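Local coordinates for protein beta-lactamase (Klebsiella pneumoniae, PDB 6HUH) that probably hydrolyses the beta-lactam ring of antibiotics such as penicillins to give substituted beta-amino acids, as a class D serine enzyme, at residues H234-K239 and L247-E252. Sequence-based numbering, arbitrary orientation.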
ATOM      1  N   HIS A 234     -16.150 -16.018   5.302  1.00 27.53           N
ATOM      2  CA  HIS A 234     -16.468 -16.026   6.735  1.00 27.76           C
ATOM      3  C   HIS A 234     -17.280 -14.812   7.164  1.00 31.02           C
ATOM      4  O   HIS A 234     -16.960 -13.697   6.768  1.00 29.63           O
ATOM      5  CB  HIS A 234     -15.206 -16.205   7.588  1.00 28.87           C
ATOM      6  CG  HIS A 234     -15.437 -16.294   9.070  1.00 32.72           C
ATOM      7  ND1 HIS A 234     -16.297 -17.218   9.615  1.00 34.69           N
ATOM      8  CD2 HIS A 234     -14.852 -15.604  10.077  1.00 34.42           C
ATOM      9  CE1 HIS A 234     -16.235 -17.047  10.924  1.00 34.53           C
ATOM     10  NE2 HIS A 234     -15.376 -16.088  11.247  1.00 34.91           N
ATOM     11  N   THR A 235     -18.338 -15.034   7.964  1.00 28.60           N
ATOM     12  CA  THR A 235     -19.172 -13.951   8.497  1.00 28.28           C
ATOM     13  C   THR A 235     -19.149 -13.919  10.008  1.00 34.48           C
ATOM     14  O   THR A 235     -19.071 -14.969  10.647  1.00 35.37           O
ATOM     15  CB  THR A 235     -20.603 -13.970   7.984  1.00 26.52           C
ATOM     16  OG1 THR A 235     -21.191 -15.203   8.342  1.00 29.94           O
ATOM     17  CG2 THR A 235     -20.701 -13.734   6.488  1.00 25.84           C
ATOM     18  N   VAL A 236     -19.220 -12.713  10.573  1.00 31.26           N
ATOM     19  CA  VAL A 236     -19.272 -12.514  12.016  1.00 32.85           C
ATOM     20  C   VAL A 236     -20.527 -11.713  12.292  1.00 40.42           C
ATOM     21  O   VAL A 236     -20.647 -10.576  11.824  1.00 41.35           O
ATOM     22  CB  VAL A 236     -18.015 -11.803  12.583  1.00 36.06           C
ATOM     23  CG1 VAL A 236     -18.217 -11.394  14.034  1.00 36.35           C
ATOM     24  CG2 VAL A 236     -16.780 -12.674  12.439  1.00 36.05           C
ATOM     25  N   ILE A 237     -21.454 -12.285  13.045  1.00 37.65           N
ATOM     26  CA  ILE A 237     -22.651 -11.548  13.418  1.00 38.53           C
ATOM     27  C   ILE A 237     -22.525 -11.195  14.899  1.00 44.30           C
ATOM     28  O   ILE A 237     -22.417 -12.094  15.743  1.00 46.26           O
ATOM     29  CB  ILE A 237     -23.998 -12.237  13.002  1.00 41.34           C
ATOM     30  CG1 ILE A 237     -24.266 -12.103  11.466  1.00 39.67           C
ATOM     31  CG2 ILE A 237     -25.176 -11.643  13.776  1.00 42.52           C
ATOM     32  CD1 ILE A 237     -23.545 -13.070  10.528  1.00 36.76           C
ATOM     33  N   GLN A 238     -22.474  -9.893  15.203  1.00 39.41           N
ATOM     34  CA  GLN A 238     -22.310  -9.406  16.565  1.00 40.68           C
ATOM     35  C   GLN A 238     -22.956  -8.048  16.792  1.00 47.54           C
ATOM     36  O   GLN A 238     -23.301  -7.345  15.846  1.00 45.20           O
ATOM     37  CB  GLN A 238     -20.810  -9.335  16.932  1.00 41.99           C
ATOM     38  CG  GLN A 238     -19.951  -8.586  15.912  1.00 58.64           C
ATOM     39  CD  GLN A 238     -19.001  -7.606  16.540  1.00 85.69           C
ATOM     40  OE1 GLN A 238     -17.844  -7.934  16.821  1.00 83.52           O
ATOM     41  NE2 GLN A 238     -19.450  -6.366  16.730  1.00 80.30           N
ATOM     42  N   LYS A 239     -23.096  -7.682  18.071  1.00 49.74           N
ATOM     43  CA  LYS A 239     -23.572  -6.383  18.516  1.00 52.38           C
ATOM     44  C   LYS A 239     -22.307  -5.512  18.450  1.00 60.46           C
ATOM     45  O   LYS A 239     -21.239  -5.979  18.870  1.00 59.79           O
ATOM     46  CB  LYS A 239     -24.062  -6.472  19.971  1.00 57.11           C
ATOM     47  CG  LYS A 239     -25.033  -5.370  20.411  1.00 80.65           C
ATOM     48  CD  LYS A 239     -24.371  -4.042  20.852  1.00 93.93           C
ATOM     49  CE  LYS A 239     -23.761  -4.057  22.234  1.00104.75           C
ATOM     50  NZ  LYS A 239     -22.924  -2.849  22.475  1.00106.92           N
ATOM     51  N   LEU A 247     -12.903  -7.390  11.353  1.00 39.17           N
ATOM     52  CA  LEU A 247     -11.525  -7.598  11.808  1.00 38.66           C
ATOM     53  C   LEU A 247     -11.412  -8.888  12.663  1.00 38.77           C
ATOM     54  O   LEU A 247     -10.340  -9.483  12.762  1.00 38.69           O
ATOM     55  CB  LEU A 247     -10.959  -6.354  12.515  1.00 39.99           C
ATOM     56  CG  LEU A 247     -11.208  -4.995  11.836  1.00 46.12           C
ATOM     57  CD1 LEU A 247     -10.403  -3.879  12.509  1.00 47.92           C
ATOM     58  CD2 LEU A 247     -10.914  -5.019  10.319  1.00 49.03           C
ATOM     59  N   ARG A 248     -12.540  -9.334  13.215  1.00 31.81           N
ATOM     60  CA  ARG A 248     -12.679 -10.560  13.982  1.00 31.28           C
ATOM     61  C   ARG A 248     -12.830 -11.703  12.960  1.00 35.06           C
ATOM     62  O   ARG A 248     -12.507 -12.854  13.256  1.00 35.69           O
ATOM     63  CB  ARG A 248     -13.924 -10.476  14.880  1.00 28.88           C
ATOM     64  CG  ARG A 248     -13.823 -11.322  16.115  1.00 48.29           C
ATOM     65  CD  ARG A 248     -15.146 -11.424  16.869  1.00 76.58           C
ATOM     66  NE  ARG A 248     -15.441 -10.270  17.731  1.00 93.96           N
ATOM     67  CZ  ARG A 248     -14.945 -10.087  18.953  1.00108.88           C
ATOM     68  NH1 ARG A 248     -14.128 -10.987  19.489  1.00101.04           N
ATOM     69  NH2 ARG A 248     -15.294  -9.023  19.664  1.00 89.48           N
ATOM     70  N   ALA A 249     -13.323 -11.376  11.754  1.00 30.25           N
ATOM     71  CA  ALA A 249     -13.510 -12.336  10.663  1.00 28.44           C
ATOM     72  C   ALA A 249     -12.151 -12.673  10.045  1.00 30.86           C
ATOM     73  O   ALA A 249     -11.809 -13.854   9.966  1.00 28.68           O
ATOM     74  CB  ALA A 249     -14.477 -11.770   9.618  1.00 28.04           C
ATOM     75  N   ARG A 250     -11.357 -11.621   9.680  1.00 29.20           N
ATOM     76  CA  ARG A 250     -10.016 -11.683   9.090  1.00 29.72           C
ATOM     77  C   ARG A 250      -9.050 -12.471   9.972  1.00 33.99           C
ATOM     78  O   ARG A 250      -8.263 -13.279   9.484  1.00 31.26           O
ATOM     79  CB  ARG A 250      -9.497 -10.257   8.851  1.00 33.18           C
ATOM     80  CG  ARG A 250      -8.147 -10.182   8.124  1.00 47.97           C
ATOM     81  CD  ARG A 250      -7.735  -8.751   7.773  1.00 62.38           C
ATOM     82  NE  ARG A 250      -6.542  -8.271   8.487  1.00 76.88           N
ATOM     83  CZ  ARG A 250      -5.290  -8.641   8.221  1.00100.02           C
ATOM     84  NH1 ARG A 250      -5.038  -9.523   7.263  1.00 92.65           N
ATOM     85  NH2 ARG A 250      -4.283  -8.150   8.930  1.00 91.11           N
ATOM     86  N   GLU A 251      -9.139 -12.224  11.278  1.00 34.41           N
ATOM     87  CA  GLU A 251      -8.368 -12.856  12.339  1.00 36.46           C
ATOM     88  C   GLU A 251      -8.642 -14.376  12.358  1.00 42.87           C
ATOM     89  O   GLU A 251      -7.698 -15.165  12.307  1.00 42.73           O
ATOM     90  CB  GLU A 251      -8.769 -12.195  13.659  1.00 38.43           C
ATOM     91  CG  GLU A 251      -7.964 -12.559  14.882  1.00 53.71           C
ATOM     92  CD  GLU A 251      -8.463 -11.798  16.097  1.00 76.93           C
ATOM     93  OE1 GLU A 251      -7.857 -10.749  16.419  1.00 88.33           O
ATOM     94  OE2 GLU A 251      -9.506 -12.197  16.670  1.00 50.12           O
ATOM     95  N   GLU A 252      -9.940 -14.764  12.385  1.00 41.66           N
ATOM     96  CA  GLU A 252     -10.430 -16.149  12.447  1.00 42.82           C
ATOM     97  C   GLU A 252     -10.100 -16.967  11.196  1.00 46.71           C
ATOM     98  O   GLU A 252      -9.930 -18.188  11.287  1.00 47.16           O
ATOM     99  CB  GLU A 252     -11.939 -16.196  12.769  1.00 43.67           C
ATOM    100  CG  GLU A 252     -12.256 -16.003  14.244  1.00 55.63           C
ATOM    101  CD  GLU A 252     -13.668 -15.527  14.557  1.00 84.31           C
ATOM    102  OE1 GLU A 252     -13.811 -14.611  15.403  1.00 74.12           O
ATOM    103  OE2 GLU A 252     -14.632 -16.074  13.972  1.00 83.89           O
TER
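His234 and Glu252 meet through a His-carboxylate hydrogen bond: NE2 of His234 donates to OE2 of Glu252 at 2.8 Å, with an N-H...O angle of 153°. The oxygen lies close to the imidazole plane, at the ring edge, whereas the nitrogen approaches from above the carboxylate plane, the two planes being turned 64° apart. In His234, CG stands anti to the backbone N (chi1 -177°), which directs it toward the helix. CD2 of the ring lies 3.5 Å from Ala249 O. The other ring nitrogen, ND1, is hydrogen-bonded to the carbonyl oxygen of Cys26, so bonds at both nitrogens fix the rotation of this buried imidazole. A proton on NE2 fits an acceptor at OE2, and a second one on ND1, pointing to the carbonyl, would probably be favoured by the nearby carboxylate.

Two residues along the strand, Val236 supplies the apolar centre. Its CG2 lies 3.8 Å from Ala249 CB. The short alanine side chain accompanies a separation of 5.9 Å between Val236 CA and Ala249 CA. CG1 of Val236 instead faces the aliphatic part of Arg248, 4.2 Å from its CD. Farther on, Gln238 OE1 accepts a weak, long hydrogen bond from Arg248 NE (3.5 Å), at the edge of the guanidinium.

Second-shell contacts extend this interface across the sheet: Met27 touches both His234 and Glu252, while Phe219 of strand 215-225 packs on Ala249. The axes of 234-238 and 247-252 approach to 7.6 Å and run in roughly opposite senses. These segments belong to strand 228-238 and helix 245-264, which covers the antiparallel sheet in the C-terminal helix-on-sheet packing of the serine beta-lactamase and penicillin-binding transpeptidase fold.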